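Local structure of cell wall surface anchor family protein (Streptococcus agalactiae serogroup V, 3PF2) at residues E6-Q18 / K114-T126. The protein forms the shaft of the type 1 pilus on the group B streptococcal surface as its major pilin, represented here by a calcium-binding C-terminal fragment of two Ig-like domains. Numbering follows the deposited sequence.
Sequences EPKTDKDVKKLGQ and KNQDALDKATANT. With CA (calcium ion), chain B.
D10 grips a calcium ion with both carboxylate oxygens while D120, from the helix 116-121, brings a second carboxylate against it without binding the metal: D120 OD1 lies 3.3 Å from D10 CG, the two planes turned 58° apart. D120 O accepts from a calcium-bound water. K11 O, D12 OD1, a second water and D19 complete the site. Besides the calcium itself, K34, in a salt bridge with D12 OD2 and a polar partner of D10, and R175, in a salt bridge with D120 OD2, probably offset the clustered carboxylates. Q116 bridges strand and helix with one amide: NE2 donates almost straight (176°) to T9 O at 2.9 Å, from above the carbonyl plane, and also to D120 OD1, which helps to orient that carboxylate. CG anti to the backbone N (chi1 175°) and a bend at chi2 carry this amide to the strand. One turn further along the helix, L119 lays CD2 against the backbone, 3.3 Å from K8 O. The aliphatic part of K8 runs past K114 O; its NZ donates to E6 O and, through a water, is joined to that carbonyl. L16 sets CB beside A122 O and CD1 against A124; within its own segment, G17 N donates to D12 OD2. A short helix thus flanks the edge strand 9-13 of an Ig-like pilin domain, where K11, whose O binds the ion, forms through NZ the isopeptide link to N152 characteristic of Gram-positive pilins.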
loop_
_atom_site.group_PDB
_atom_site.type_symbol
_atom_site.label_atom_id
_atom_site.label_comp_id
_atom_site.label_asym_id
_atom_site.label_seq_id
_atom_site.Cartn_x
_atom_site.Cartn_y
_atom_site.Cartn_z
ATOM N N GLU A 6 15.617 -25.984 -4.624
ATOM C CA GLU A 6 14.171 -25.778 -4.595
ATOM C C GLU A 6 13.870 -24.302 -4.282
ATOM O O GLU A 6 14.715 -23.621 -3.706
ATOM C CB GLU A 6 13.520 -26.732 -3.590
ATOM C CG GLU A 6 13.510 -28.195 -4.080
ATOM C CD GLU A 6 13.140 -29.202 -2.998
ATOM O OE1 GLU A 6 12.226 -28.929 -2.192
ATOM O OE2 GLU A 6 13.774 -30.286 -2.955
ATOM N N PRO A 7 12.683 -23.808 -4.679
ATOM C CA PRO A 7 12.451 -22.343 -4.614
ATOM C C PRO A 7 12.499 -21.689 -3.221
ATOM O O PRO A 7 11.918 -22.201 -2.268
ATOM C CB PRO A 7 11.049 -22.179 -5.203
ATOM C CG PRO A 7 10.851 -23.394 -6.074
ATOM C CD PRO A 7 11.554 -24.505 -5.333
ATOM N N LYS A 8 13.226 -20.581 -3.134
ATOM C CA LYS A 8 13.159 -19.685 -1.978
ATOM C C LYS A 8 12.305 -18.518 -2.440
ATOM O O LYS A 8 12.379 -18.111 -3.605
ATOM C CB LYS A 8 14.555 -19.185 -1.623
ATOM C CG LYS A 8 15.415 -20.178 -0.853
ATOM C CD LYS A 8 15.985 -21.225 -1.787
ATOM C CE LYS A 8 16.792 -22.238 -1.038
ATOM N NZ LYS A 8 16.921 -23.443 -1.903
ATOM N N THR A 9 11.515 -17.965 -1.530
ATOM C CA THR A 9 10.580 -16.901 -1.891
ATOM C C THR A 9 10.762 -15.678 -1.007
ATOM O O THR A 9 11.241 -15.775 0.108
ATOM C CB THR A 9 9.109 -17.383 -1.818
ATOM O OG1 THR A 9 8.890 -18.099 -0.590
ATOM C CG2 THR A 9 8.803 -18.306 -3.001
ATOM N N ASP A 10 10.391 -14.517 -1.538
ATOM C CA ASP A 10 10.406 -13.273 -0.769
ATOM C C ASP A 10 9.379 -12.350 -1.390
ATOM O O ASP A 10 8.982 -12.540 -2.542
ATOM C CB ASP A 10 11.789 -12.614 -0.834
ATOM C CG ASP A 10 11.837 -11.263 -0.126
ATOM O OD1 ASP A 10 11.241 -11.127 0.944
ATOM O OD2 ASP A 10 12.490 -10.338 -0.625
ATOM N N LYS A 11 8.967 -11.327 -0.647
ATOM C CA LYS A 11 8.085 -10.306 -1.208
ATOM C C LYS A 11 8.664 -8.938 -0.839
ATOM O O LYS A 11 9.182 -8.756 0.261
ATOM C CB LYS A 11 6.660 -10.471 -0.654
ATOM C CG LYS A 11 5.565 -9.658 -1.378
ATOM C CD LYS A 11 4.200 -9.871 -0.718
ATOM C CE LYS A 11 3.094 -9.078 -1.430
ATOM N NZ LYS A 11 1.728 -9.453 -0.947
ATOM N N ASP A 12 8.595 -8.002 -1.781
ATOM C CA ASP A 12 9.002 -6.610 -1.564
ATOM C C ASP A 12 7.823 -5.693 -1.885
ATOM O O ASP A 12 6.783 -6.132 -2.368
ATOM C CB ASP A 12 10.149 -6.228 -2.508
ATOM C CG ASP A 12 11.445 -6.972 -2.213
ATOM O OD1 ASP A 12 11.553 -7.626 -1.137
ATOM O OD2 ASP A 12 12.345 -6.913 -3.073
ATOM N N VAL A 13 7.995 -4.408 -1.585
ATOM C CA VAL A 13 7.029 -3.392 -1.952
ATOM C C VAL A 13 7.758 -2.179 -2.498
ATOM O O VAL A 13 8.898 -1.895 -2.095
ATOM C CB VAL A 13 6.138 -2.987 -0.760
ATOM C CG1 VAL A 13 6.945 -2.213 0.308
ATOM C CG2 VAL A 13 4.899 -2.223 -1.230
ATOM N N LYS A 14 7.072 -1.484 -3.411
ATOM C CA LYS A 14 7.512 -0.216 -4.038
ATOM C C LYS A 14 8.527 -0.437 -5.149
ATOM O O LYS A 14 8.316 0.011 -6.284
ATOM C CB LYS A 14 7.977 0.842 -3.000
ATOM C CG LYS A 14 8.208 2.275 -3.573
ATOM C CD LYS A 14 8.302 3.302 -2.433
ATOM C CE LYS A 14 8.471 4.700 -2.972
ATOM N NZ LYS A 14 8.474 5.707 -1.846
ATOM N N LYS A 15 9.631 -1.105 -4.823
ATOM C CA LYS A 15 10.622 -1.498 -5.805
ATOM C C LYS A 15 11.379 -2.699 -5.262
ATOM O O LYS A 15 11.316 -3.006 -4.062
ATOM C CB LYS A 15 11.610 -0.352 -6.060
ATOM C CG LYS A 15 12.470 -0.006 -4.833
ATOM C CD LYS A 15 13.145 1.354 -4.977
ATOM C CE LYS A 15 14.169 1.564 -3.875
ATOM N NZ LYS A 15 14.603 3.017 -3.858
ATOM N N LEU A 16 12.146 -3.349 -6.135
ATOM C CA LEU A 16 12.988 -4.457 -5.686
ATOM C C LEU A 16 13.981 -4.000 -4.643
ATOM O O LEU A 16 14.708 -3.005 -4.841
ATOM C CB LEU A 16 13.726 -5.110 -6.865
ATOM C CG LEU A 16 12.816 -5.894 -7.816
ATOM C CD1 LEU A 16 13.627 -6.338 -9.034
ATOM C CD2 LEU A 16 12.232 -7.114 -7.094
ATOM N N GLY A 17 13.990 -4.717 -3.522
ATOM C CA GLY A 17 14.936 -4.467 -2.446
ATOM C C GLY A 17 14.356 -3.647 -1.306
ATOM O O GLY A 17 15.030 -3.457 -0.283
ATOM N N GLN A 18 13.114 -3.188 -1.456
ATOM C CA GLN A 18 12.478 -2.357 -0.421
ATOM C C GLN A 18 11.369 -3.147 0.275
ATOM O O GLN A 18 10.606 -3.847 -0.392
ATOM C CB GLN A 18 11.940 -1.053 -1.026
ATOM C CG GLN A 18 11.298 -0.096 0.030
ATOM C CD GLN A 18 11.184 1.378 -0.407
ATOM O OE1 GLN A 18 10.627 2.203 0.329
ATOM N NE2 GLN A 18 11.686 1.706 -1.574
ATOM N N LYS A 114 20.193 -18.090 -6.067
ATOM C CA LYS A 114 19.848 -19.331 -5.379
ATOM C C LYS A 114 19.670 -19.231 -3.872
ATOM O O LYS A 114 19.015 -20.080 -3.286
ATOM C CB LYS A 114 20.807 -20.461 -5.763
ATOM C CG LYS A 114 22.235 -20.225 -5.377
ATOM C CD LYS A 114 23.113 -21.351 -5.922
ATOM C CE LYS A 114 24.519 -21.262 -5.373
ATOM N NZ LYS A 114 25.359 -22.396 -5.861
ATOM N N ASN A 115 20.236 -18.195 -3.265
ATOM C CA ASN A 115 20.268 -18.048 -1.813
ATOM C C ASN A 115 19.110 -17.134 -1.334
ATOM O O ASN A 115 18.801 -16.141 -1.990
ATOM C CB ASN A 115 21.662 -17.494 -1.449
ATOM C CG ASN A 115 21.833 -17.213 0.010
ATOM O OD1 ASN A 115 21.367 -16.189 0.505
ATOM N ND2 ASN A 115 22.555 -18.095 0.715
ATOM N N GLN A 116 18.475 -17.490 -0.213
ATOM C CA GLN A 116 17.390 -16.682 0.359
ATOM C C GLN A 116 17.835 -15.236 0.604
ATOM O O GLN A 116 17.087 -14.318 0.289
ATOM C CB GLN A 116 16.896 -17.284 1.680
ATOM C CG GLN A 116 15.847 -16.446 2.407
ATOM C CD GLN A 116 14.470 -16.597 1.797
ATOM O OE1 GLN A 116 13.913 -17.701 1.771
ATOM N NE2 GLN A 116 13.912 -15.499 1.301
ATOM N N ASP A 117 19.022 -15.041 1.199
ATOM C CA ASP A 117 19.477 -13.673 1.517
ATOM C C ASP A 117 19.743 -12.862 0.243
ATOM O O ASP A 117 19.426 -11.675 0.187
ATOM C CB ASP A 117 20.734 -13.658 2.391
ATOM C CG ASP A 117 20.542 -14.329 3.730
ATOM O OD1 ASP A 117 19.463 -14.178 4.344
ATOM O OD2 ASP A 117 21.499 -15.008 4.176
ATOM N N ALA A 118 20.346 -13.501 -0.764
ATOM C CA ALA A 118 20.580 -12.844 -2.064
ATOM C C ALA A 118 19.245 -12.432 -2.675
ATOM O O ALA A 118 19.120 -11.323 -3.228
ATOM C CB ALA A 118 21.361 -13.757 -3.030
ATOM N N LEU A 119 18.246 -13.300 -2.544
ATOM C CA LEU A 119 16.916 -12.996 -3.073
ATOM C C LEU A 119 16.342 -11.778 -2.347
ATOM O O LEU A 119 15.870 -10.823 -2.996
ATOM C CB LEU A 119 15.978 -14.208 -2.988
ATOM C CG LEU A 119 14.603 -13.946 -3.608
ATOM C CD1 LEU A 119 14.682 -13.742 -5.140
ATOM C CD2 LEU A 119 13.597 -15.040 -3.236
ATOM N N ASP A 120 16.440 -11.796 -1.012
ATOM C CA ASP A 120 15.904 -10.730 -0.158
ATOM C C ASP A 120 16.539 -9.385 -0.493
ATOM O O ASP A 120 15.893 -8.332 -0.362
ATOM C CB ASP A 120 16.194 -11.013 1.328
ATOM C CG ASP A 120 15.413 -12.187 1.883
ATOM O OD1 ASP A 120 14.501 -12.709 1.217
ATOM O OD2 ASP A 120 15.704 -12.584 3.028
ATOM N N LYS A 121 17.814 -9.421 -0.885
ATOM C CA LYS A 121 18.610 -8.212 -1.099
ATOM C C LYS A 121 18.601 -7.762 -2.548
ATOM O O LYS A 121 19.192 -6.735 -2.863
ATOM C CB LYS A 121 20.060 -8.425 -0.654
ATOM C CG LYS A 121 20.399 -7.885 0.734
ATOM C CD LYS A 121 19.719 -8.687 1.803
ATOM C CE LYS A 121 20.110 -8.220 3.200
ATOM N NZ LYS A 121 19.534 -9.123 4.228
ATOM N N ALA A 122 17.953 -8.525 -3.426
ATOM C CA ALA A 122 17.979 -8.227 -4.869
ATOM C C ALA A 122 17.338 -6.870 -5.170
ATOM O O ALA A 122 16.245 -6.576 -4.692
ATOM C CB ALA A 122 17.278 -9.330 -5.667
ATOM N N THR A 123 18.045 -6.044 -5.947
ATOM C CA THR A 123 17.546 -4.711 -6.303
ATOM C C THR A 123 17.335 -4.586 -7.813
ATOM O O THR A 123 16.905 -3.535 -8.326
ATOM C CB THR A 123 18.497 -3.600 -5.811
ATOM O OG1 THR A 123 19.806 -3.805 -6.363
ATOM C CG2 THR A 123 18.581 -3.585 -4.280
ATOM N N ALA A 124 17.659 -5.668 -8.511
ATOM C CA ALA A 124 17.560 -5.755 -9.954
ATOM C C ALA A 124 17.333 -7.218 -10.297
ATOM O O ALA A 124 17.568 -8.104 -9.471
ATOM C CB ALA A 124 18.842 -5.230 -10.627
ATOM N N ASN A 125 16.865 -7.452 -11.514
ATOM C CA ASN A 125 16.599 -8.809 -12.011
ATOM C C ASN A 125 17.197 -8.821 -13.414
ATOM O O ASN A 125 16.670 -8.200 -14.333
ATOM C CB ASN A 125 15.090 -9.074 -12.014
ATOM C CG ASN A 125 14.724 -10.517 -12.340
ATOM O OD1 ASN A 125 15.580 -11.361 -12.541
ATOM N ND2 ASN A 125 13.430 -10.783 -12.423
ATOM N N THR A 126 18.344 -9.481 -13.531
ATOM C CA THR A 126 19.161 -9.460 -14.743
ATOM C C THR A 126 19.544 -10.890 -15.141
ATOM O O THR A 126 19.418 -11.817 -14.345
ATOM C CB THR A 126 20.461 -8.648 -14.545
ATOM O OG1 THR A 126 21.277 -9.250 -13.525
ATOM C CG2 THR A 126 20.175 -7.183 -14.170
HETATM CA CA CA B . 11.466 -8.615 0.877
HETATM O O HOH W 1 18.081 -22.386 -4.177
HETATM O O HOH W 2 11.647 -19.054 1.189
HETATM O O HOH W 3 15.496 -1.560 -6.929
HETATM O O HOH W 4 13.730 -8.233 1.532
HETATM O O HOH W 5 10.776 -9.028 3.102
#